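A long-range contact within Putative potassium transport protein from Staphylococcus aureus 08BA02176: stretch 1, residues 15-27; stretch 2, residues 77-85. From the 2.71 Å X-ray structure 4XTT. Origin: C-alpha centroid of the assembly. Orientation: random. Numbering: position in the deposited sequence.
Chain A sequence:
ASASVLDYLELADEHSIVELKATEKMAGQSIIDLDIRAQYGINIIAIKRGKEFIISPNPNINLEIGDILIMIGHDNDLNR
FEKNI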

ATOM      1  N   HIS A  15      -7.724  -5.496 -11.333  1.00 56.06           N
ATOM      2  CA  HIS A  15      -6.884  -4.767 -10.390  1.00 34.43           C
ATOM      3  C   HIS A  15      -5.766  -4.077 -11.152  1.00 50.42           C
ATOM      4  O   HIS A  15      -5.324  -4.553 -12.201  1.00 61.05           O
ATOM      5  CB  HIS A  15      -6.276  -5.696  -9.339  1.00 41.23           C
ATOM      6  CG  HIS A  15      -7.275  -6.532  -8.599  1.00 53.61           C
ATOM      7  ND1 HIS A  15      -6.940  -7.719  -7.991  1.00 49.02           N
ATOM      8  CD2 HIS A  15      -8.592  -6.340  -8.352  1.00 47.93           C
ATOM      9  CE1 HIS A  15      -8.010  -8.231  -7.406  1.00 44.19           C
ATOM     10  NE2 HIS A  15      -9.024  -7.413  -7.613  1.00 52.94           N
ATOM     11  N   SER A  16      -5.321  -2.942 -10.625  1.00 48.30           N
ATOM     12  CA  SER A  16      -4.398  -2.070 -11.349  1.00 55.09           C
ATOM     13  C   SER A  16      -3.776  -1.004 -10.444  1.00 33.00           C
ATOM     14  O   SER A  16      -4.353  -0.649  -9.417  1.00 28.09           O
ATOM     15  CB  SER A  16      -5.109  -1.419 -12.540  1.00 42.15           C
ATOM     16  OG  SER A  16      -6.271  -0.728 -12.131  1.00 49.45           O
ATOM     17  N   ILE A  17      -2.563  -0.568 -10.785  1.00 35.40           N
ATOM     18  CA  ILE A  17      -1.948   0.573 -10.108  1.00 31.26           C
ATOM     19  C   ILE A  17      -2.156   1.838 -10.919  1.00 26.90           C
ATOM     20  O   ILE A  17      -1.898   1.885 -12.118  1.00 32.30           O
ATOM     21  CB  ILE A  17      -0.438   0.397  -9.869  1.00 32.64           C
ATOM     22  CG1 ILE A  17      -0.191  -0.600  -8.751  1.00 61.25           C
ATOM     23  CG2 ILE A  17       0.182   1.689  -9.384  1.00 25.83           C
ATOM     24  CD1 ILE A  17       1.270  -0.682  -8.327  1.00 62.71           C
ATOM     25  N   VAL A  18      -2.673   2.854 -10.247  1.00 27.10           N
ATOM     26  CA  VAL A  18      -3.068   4.085 -10.895  1.00 30.88           C
ATOM     27  C   VAL A  18      -2.449   5.248 -10.148  1.00 34.04           C
ATOM     28  O   VAL A  18      -2.348   5.233  -8.920  1.00 37.71           O
ATOM     29  CB  VAL A  18      -4.608   4.234 -10.937  1.00 33.53           C
ATOM     30  CG1 VAL A  18      -5.004   5.608 -11.448  1.00 47.92           C
ATOM     31  CG2 VAL A  18      -5.224   3.131 -11.802  1.00 23.94           C
ATOM     32  N   GLU A  19      -1.980   6.234 -10.894  1.00 41.65           N
ATOM     33  CA  GLU A  19      -1.547   7.491 -10.313  1.00 27.33           C
ATOM     34  C   GLU A  19      -2.642   8.547 -10.361  1.00 26.05           C
ATOM     35  O   GLU A  19      -3.388   8.641 -11.334  1.00 36.45           O
ATOM     36  CB  GLU A  19      -0.288   7.984 -11.012  1.00 34.51           C
ATOM     37  CG  GLU A  19       0.974   7.373 -10.447  1.00 39.47           C
ATOM     38  CD  GLU A  19       2.198   7.784 -11.220  1.00 44.09           C
ATOM     39  OE1 GLU A  19       2.143   8.831 -11.901  1.00 40.33           O
ATOM     40  OE2 GLU A  19       3.226   7.083 -11.107  1.00 41.59           O
ATOM     41  N   LEU A  20      -2.729   9.352  -9.311  1.00 34.28           N
ATOM     42  CA  LEU A  20      -3.736  10.403  -9.255  1.00 44.48           C
ATOM     43  C   LEU A  20      -3.134  11.678  -8.674  1.00 46.28           C
ATOM     44  O   LEU A  20      -2.674  11.699  -7.533  1.00 35.08           O
ATOM     45  CB  LEU A  20      -4.934   9.962  -8.416  1.00 43.81           C
ATOM     46  CG  LEU A  20      -6.034  11.014  -8.319  1.00 40.94           C
ATOM     47  CD1 LEU A  20      -6.639  11.242  -9.693  1.00 55.38           C
ATOM     48  CD2 LEU A  20      -7.101  10.616  -7.318  1.00 62.72           C
ATOM     49  N   LYS A  21      -3.167  12.745  -9.464  1.00 51.85           N
ATOM     50  CA  LYS A  21      -2.545  14.002  -9.077  1.00 47.17           C
ATOM     51  C   LYS A  21      -3.495  14.779  -8.177  1.00 43.60           C
ATOM     52  O   LYS A  21      -4.699  14.833  -8.432  1.00 47.91           O
ATOM     53  CB  LYS A  21      -2.169  14.812 -10.322  1.00 54.93           C
ATOM     54  CG  LYS A  21      -1.473  16.146 -10.051  1.00 58.62           C
ATOM     55  CD  LYS A  21      -0.486  16.489 -11.167  1.00 46.45           C
ATOM     56  CE  LYS A  21      -1.022  16.061 -12.532  1.00 66.86           C
ATOM     57  NZ  LYS A  21      -0.016  16.177 -13.625  1.00 80.13           N
ATOM     58  N   ALA A  22      -2.954  15.367  -7.116  1.00 42.07           N
ATOM     59  CA  ALA A  22      -3.783  16.046  -6.131  1.00 48.81           C
ATOM     60  C   ALA A  22      -4.313  17.380  -6.648  1.00 74.41           C
ATOM     61  O   ALA A  22      -3.550  18.233  -7.112  1.00 69.25           O
ATOM     62  CB  ALA A  22      -3.001  16.258  -4.850  1.00 50.17           C
ATOM     63  N   THR A  23      -5.628  17.553  -6.547  1.00 82.71           N
ATOM     64  CA  THR A  23      -6.289  18.788  -6.949  1.00 91.37           C
ATOM     65  C   THR A  23      -6.460  19.694  -5.735  1.00 92.42           C
ATOM     66  O   THR A  23      -6.324  19.235  -4.599  1.00 84.42           O
ATOM     67  CB  THR A  23      -7.665  18.511  -7.577  1.00 84.98           C
ATOM     68  OG1 THR A  23      -8.312  19.749  -7.897  1.00 91.15           O
ATOM     69  CG2 THR A  23      -8.533  17.736  -6.602  1.00 68.44           C
ATOM     70  N   GLU A  24      -6.780  20.965  -5.974  1.00 84.25           N
ATOM     71  CA  GLU A  24      -7.005  21.914  -4.888  1.00 79.51           C
ATOM     72  C   GLU A  24      -8.107  21.410  -3.965  1.00 86.26           C
ATOM     73  O   GLU A  24      -8.045  21.585  -2.745  1.00 70.56           O
ATOM     74  CB  GLU A  24      -7.365  23.294  -5.437  1.00 90.06           C
ATOM     75  CG  GLU A  24      -6.244  23.956  -6.218  1.00113.07           C
ATOM     76  CD  GLU A  24      -5.059  24.326  -5.342  1.00117.77           C
ATOM     77  OE1 GLU A  24      -5.239  24.467  -4.111  1.00128.22           O
ATOM     78  OE2 GLU A  24      -3.943  24.462  -5.886  1.00120.38           O
ATOM     79  N   LYS A  25      -9.120  20.792  -4.566  1.00 78.87           N
ATOM     80  CA  LYS A  25     -10.175  20.133  -3.816  1.00 72.18           C
ATOM     81  C   LYS A  25      -9.588  19.140  -2.822  1.00 80.20           C
ATOM     82  O   LYS A  25     -10.028  19.056  -1.674  1.00 80.08           O
ATOM     83  CB  LYS A  25     -11.126  19.413  -4.773  1.00 71.32           C
ATOM     84  CG  LYS A  25     -12.144  18.525  -4.094  1.00 83.35           C
ATOM     85  CD  LYS A  25     -12.892  17.677  -5.111  1.00 86.31           C
ATOM     86  CE  LYS A  25     -13.899  16.775  -4.423  1.00 77.77           C
ATOM     87  NZ  LYS A  25     -13.265  16.002  -3.319  1.00 65.67           N
ATOM     88  N   MET A  26      -8.561  18.420  -3.261  1.00 75.57           N
ATOM     89  CA  MET A  26      -7.981  17.344  -2.471  1.00 54.47           C
ATOM     90  C   MET A  26      -6.749  17.834  -1.709  1.00 53.77           C
ATOM     91  O   MET A  26      -6.378  17.271  -0.678  1.00 62.57           O
ATOM     92  CB  MET A  26      -7.667  16.155  -3.390  1.00 65.62           C
ATOM     93  CG  MET A  26      -6.434  15.341  -3.075  1.00 68.74           C
ATOM     94  SD  MET A  26      -6.421  13.826  -4.064  1.00 72.87           S
ATOM     95  CE  MET A  26      -7.026  14.441  -5.627  1.00 85.65           C
ATOM     96  N   ALA A  27      -6.142  18.911  -2.203  1.00 65.55           N
ATOM     97  CA  ALA A  27      -5.022  19.552  -1.516  1.00 59.75           C
ATOM     98  C   ALA A  27      -5.520  20.276  -0.266  1.00 62.81           C
ATOM     99  O   ALA A  27      -6.604  20.865  -0.268  1.00 50.53           O
ATOM    100  CB  ALA A  27      -4.303  20.517  -2.439  1.00 76.48           C
ATOM    101  N   ASP A  77     -13.145   0.188  -7.206  1.00 33.60           N
ATOM    102  CA  ASP A  77     -12.888   1.002  -6.025  1.00 27.07           C
ATOM    103  C   ASP A  77     -12.083   2.216  -6.415  1.00 31.48           C
ATOM    104  O   ASP A  77     -12.383   3.324  -5.975  1.00 31.34           O
ATOM    105  CB  ASP A  77     -12.123   0.230  -4.940  1.00 30.54           C
ATOM    106  CG  ASP A  77     -12.887  -0.961  -4.394  1.00 41.15           C
ATOM    107  OD1 ASP A  77     -14.122  -0.863  -4.239  1.00 58.03           O
ATOM    108  OD2 ASP A  77     -12.241  -1.991  -4.097  1.00 33.36           O
ATOM    109  N   LEU A  78     -11.083   2.009  -7.268  1.00 29.28           N
ATOM    110  CA  LEU A  78     -10.284   3.110  -7.774  1.00 24.41           C
ATOM    111  C   LEU A  78     -11.141   4.095  -8.548  1.00 28.88           C
ATOM    112  O   LEU A  78     -11.052   5.302  -8.332  1.00 31.88           O
ATOM    113  CB  LEU A  78      -9.162   2.578  -8.655  1.00 26.40           C
ATOM    114  CG  LEU A  78      -8.117   1.734  -7.936  1.00 30.32           C
ATOM    115  CD1 LEU A  78      -7.311   0.914  -8.932  1.00 21.62           C
ATOM    116  CD2 LEU A  78      -7.208   2.671  -7.160  1.00 18.63           C
ATOM    117  N   ASN A  79     -12.013   3.566  -9.403  1.00 35.22           N
ATOM    118  CA  ASN A  79     -12.887   4.390 -10.234  1.00 38.83           C
ATOM    119  C   ASN A  79     -13.883   5.208  -9.408  1.00 33.08           C
ATOM    120  O   ASN A  79     -14.220   6.337  -9.754  1.00 41.30           O
ATOM    121  CB  ASN A  79     -13.619   3.510 -11.239  1.00 43.76           C
ATOM    122  CG  ASN A  79     -14.542   4.297 -12.138  1.00 77.66           C
ATOM    123  OD1 ASN A  79     -14.154   4.703 -13.232  1.00 96.97           O
ATOM    124  ND2 ASN A  79     -15.785   4.485 -11.702  1.00 78.10           N
ATOM    125  N   ARG A  80     -14.343   4.640  -8.305  1.00 36.81           N
ATOM    126  CA  ARG A  80     -15.279   5.331  -7.432  1.00 32.24           C
ATOM    127  C   ARG A  80     -14.618   6.482  -6.686  1.00 44.11           C
ATOM    128  O   ARG A  80     -15.204   7.554  -6.543  1.00 41.00           O
ATOM    129  CB  ARG A  80     -15.898   4.340  -6.456  1.00 27.05           C
ATOM    130  CG  ARG A  80     -17.191   4.789  -5.806  1.00 31.86           C
ATOM    131  CD  ARG A  80     -17.191   4.241  -4.411  1.00 30.90           C
ATOM    132  NE  ARG A  80     -16.818   2.829  -4.474  1.00 57.54           N
ATOM    133  CZ  ARG A  80     -16.420   2.094  -3.439  1.00 75.56           C
ATOM    134  NH1 ARG A  80     -16.307   2.637  -2.229  1.00 56.97           N
ATOM    135  NH2 ARG A  80     -16.101   0.819  -3.628  1.00 61.43           N
ATOM    136  N   PHE A  81     -13.394   6.265  -6.220  1.00 41.04           N
ATOM    137  CA  PHE A  81     -12.663   7.315  -5.526  1.00 33.10           C
ATOM    138  C   PHE A  81     -12.342   8.472  -6.462  1.00 41.70           C
ATOM    139  O   PHE A  81     -12.450   9.636  -6.079  1.00 39.41           O
ATOM    140  CB  PHE A  81     -11.375   6.759  -4.927  1.00 30.64           C
ATOM    141  CG  PHE A  81     -10.498   7.802  -4.294  1.00 32.20           C
ATOM    142  CD1 PHE A  81     -10.915   8.488  -3.162  1.00 34.88           C
ATOM    143  CD2 PHE A  81      -9.248   8.083  -4.819  1.00 35.17           C
ATOM    144  CE1 PHE A  81     -10.107   9.448  -2.570  1.00 27.95           C
ATOM    145  CE2 PHE A  81      -8.431   9.034  -4.232  1.00 44.21           C
ATOM    146  CZ  PHE A  81      -8.864   9.717  -3.099  1.00 40.75           C
ATOM    147  N   GLU A  82     -11.979   8.142  -7.700  1.00 40.51           N
ATOM    148  CA  GLU A  82     -11.623   9.147  -8.692  1.00 46.32           C
ATOM    149  C   GLU A  82     -12.801  10.026  -9.079  1.00 44.93           C
ATOM    150  O   GLU A  82     -12.634  11.216  -9.328  1.00 59.06           O
ATOM    151  CB  GLU A  82     -11.060   8.485  -9.948  1.00 29.52           C
ATOM    152  CG  GLU A  82      -9.696   7.876  -9.770  1.00 43.70           C
ATOM    153  CD  GLU A  82      -9.202   7.200 -11.029  1.00 63.33           C
ATOM    154  OE1 GLU A  82      -9.852   7.372 -12.082  1.00 65.89           O
ATOM    155  OE2 GLU A  82      -8.172   6.495 -10.970  1.00 70.46           O
ATOM    156  N   LYS A  83     -13.995   9.451  -9.082  1.00 47.48           N
ATOM    157  CA  LYS A  83     -15.172  10.172  -9.536  1.00 43.57           C
ATOM    158  C   LYS A  83     -15.696  11.095  -8.452  1.00 42.96           C
ATOM    159  O   LYS A  83     -16.381  12.074  -8.741  1.00 63.68           O
ATOM    160  CB  LYS A  83     -16.248   9.185  -9.997  1.00 38.63           C
ATOM    161  CG  LYS A  83     -16.272   9.005 -11.511  1.00 70.13           C
ATOM    162  CD  LYS A  83     -14.941   8.450 -12.018  1.00 76.31           C
ATOM    163  CE  LYS A  83     -14.971   8.168 -13.512  1.00 85.88           C
ATOM    164  NZ  LYS A  83     -13.697   7.533 -13.958  1.00 89.68           N
ATOM    165  N   ASN A  84     -15.346  10.802  -7.205  1.00 41.44           N
ATOM    166  CA  ASN A  84     -15.743  11.658  -6.094  1.00 43.43           C
ATOM    167  C   ASN A  84     -14.780  12.826  -5.923  1.00 43.27           C
ATOM    168  O   ASN A  84     -14.821  13.534  -4.922  1.00 46.83           O
ATOM    169  CB  ASN A  84     -15.830  10.854  -4.800  1.00 51.58           C
ATOM    170  CG  ASN A  84     -17.101  10.025  -4.716  1.00 65.84           C
ATOM    171  OD1 ASN A  84     -18.045  10.383  -4.015  1.00 90.06           O
ATOM    172  ND2 ASN A  84     -17.129   8.913  -5.438  1.00 65.16           N
ATOM    173  N   ILE A  85     -13.892  13.004  -6.896  1.00 59.75           N
ATOM    174  CA  ILE A  85     -12.933  14.106  -6.888  1.00 54.22           C
ATOM    175  C   ILE A  85     -12.829  14.775  -8.264  1.00 54.39           C
ATOM    176  O   ILE A  85     -13.826  15.237  -8.831  1.00 51.66           O
ATOM    177  CB  ILE A  85     -11.540  13.632  -6.447  1.00 72.24           C
ATOM    178  CG1 ILE A  85     -11.610  13.011  -5.048  1.00 50.99           C
ATOM    179  CG2 ILE A  85     -10.558  14.791  -6.468  1.00 63.75           C
ATOM    180  CD1 ILE A  85     -10.317  12.444  -4.569  1.00 37.08           C
TER

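This is a mainly apolar contact in which a strand packs against the last turns of a helix and the loop beyond the strand closes over the chain's final residues, with a single weak hydrogen bond across it. Strand 15-21 and helix 77-83 run in broadly similar directions, their axes 37° apart and 10.2 Å at closest approach, a spacing that leaves room for side chains between the backbones. Alternation in the strand sorts its residues: Val18 and Leu20 point toward the helix, while Ile17 and Glu19 point away. Branched aliphatic groups suit this inner side, filling space without needing polar partners. Val18 CG2 lies 4.2 Å from Leu78 CD1, and Leu20 CD2 approaches Phe81 CE2 at 3.7 Å, meeting the ring obliquely. One helical turn beyond Leu78, Glu82 extends its side chain so that OE2 comes within 3.3 Å of Val18 CG1; the methyl packs against the carboxylate but cannot satisfy its charge.

Farther along, Ile85 points toward the loop, its CG2 lying 3.6 Å from both Met26 CE and Thr23 CG2. The flexible thioether chain of Met26 brings its terminal methyl to this branched partner. Lys25 reaches across with its long aliphatic chain, CE resting 3.8 Å from Ile85 CA, and its NZ donates the weak bond to Asn84 O at 3.3 Å.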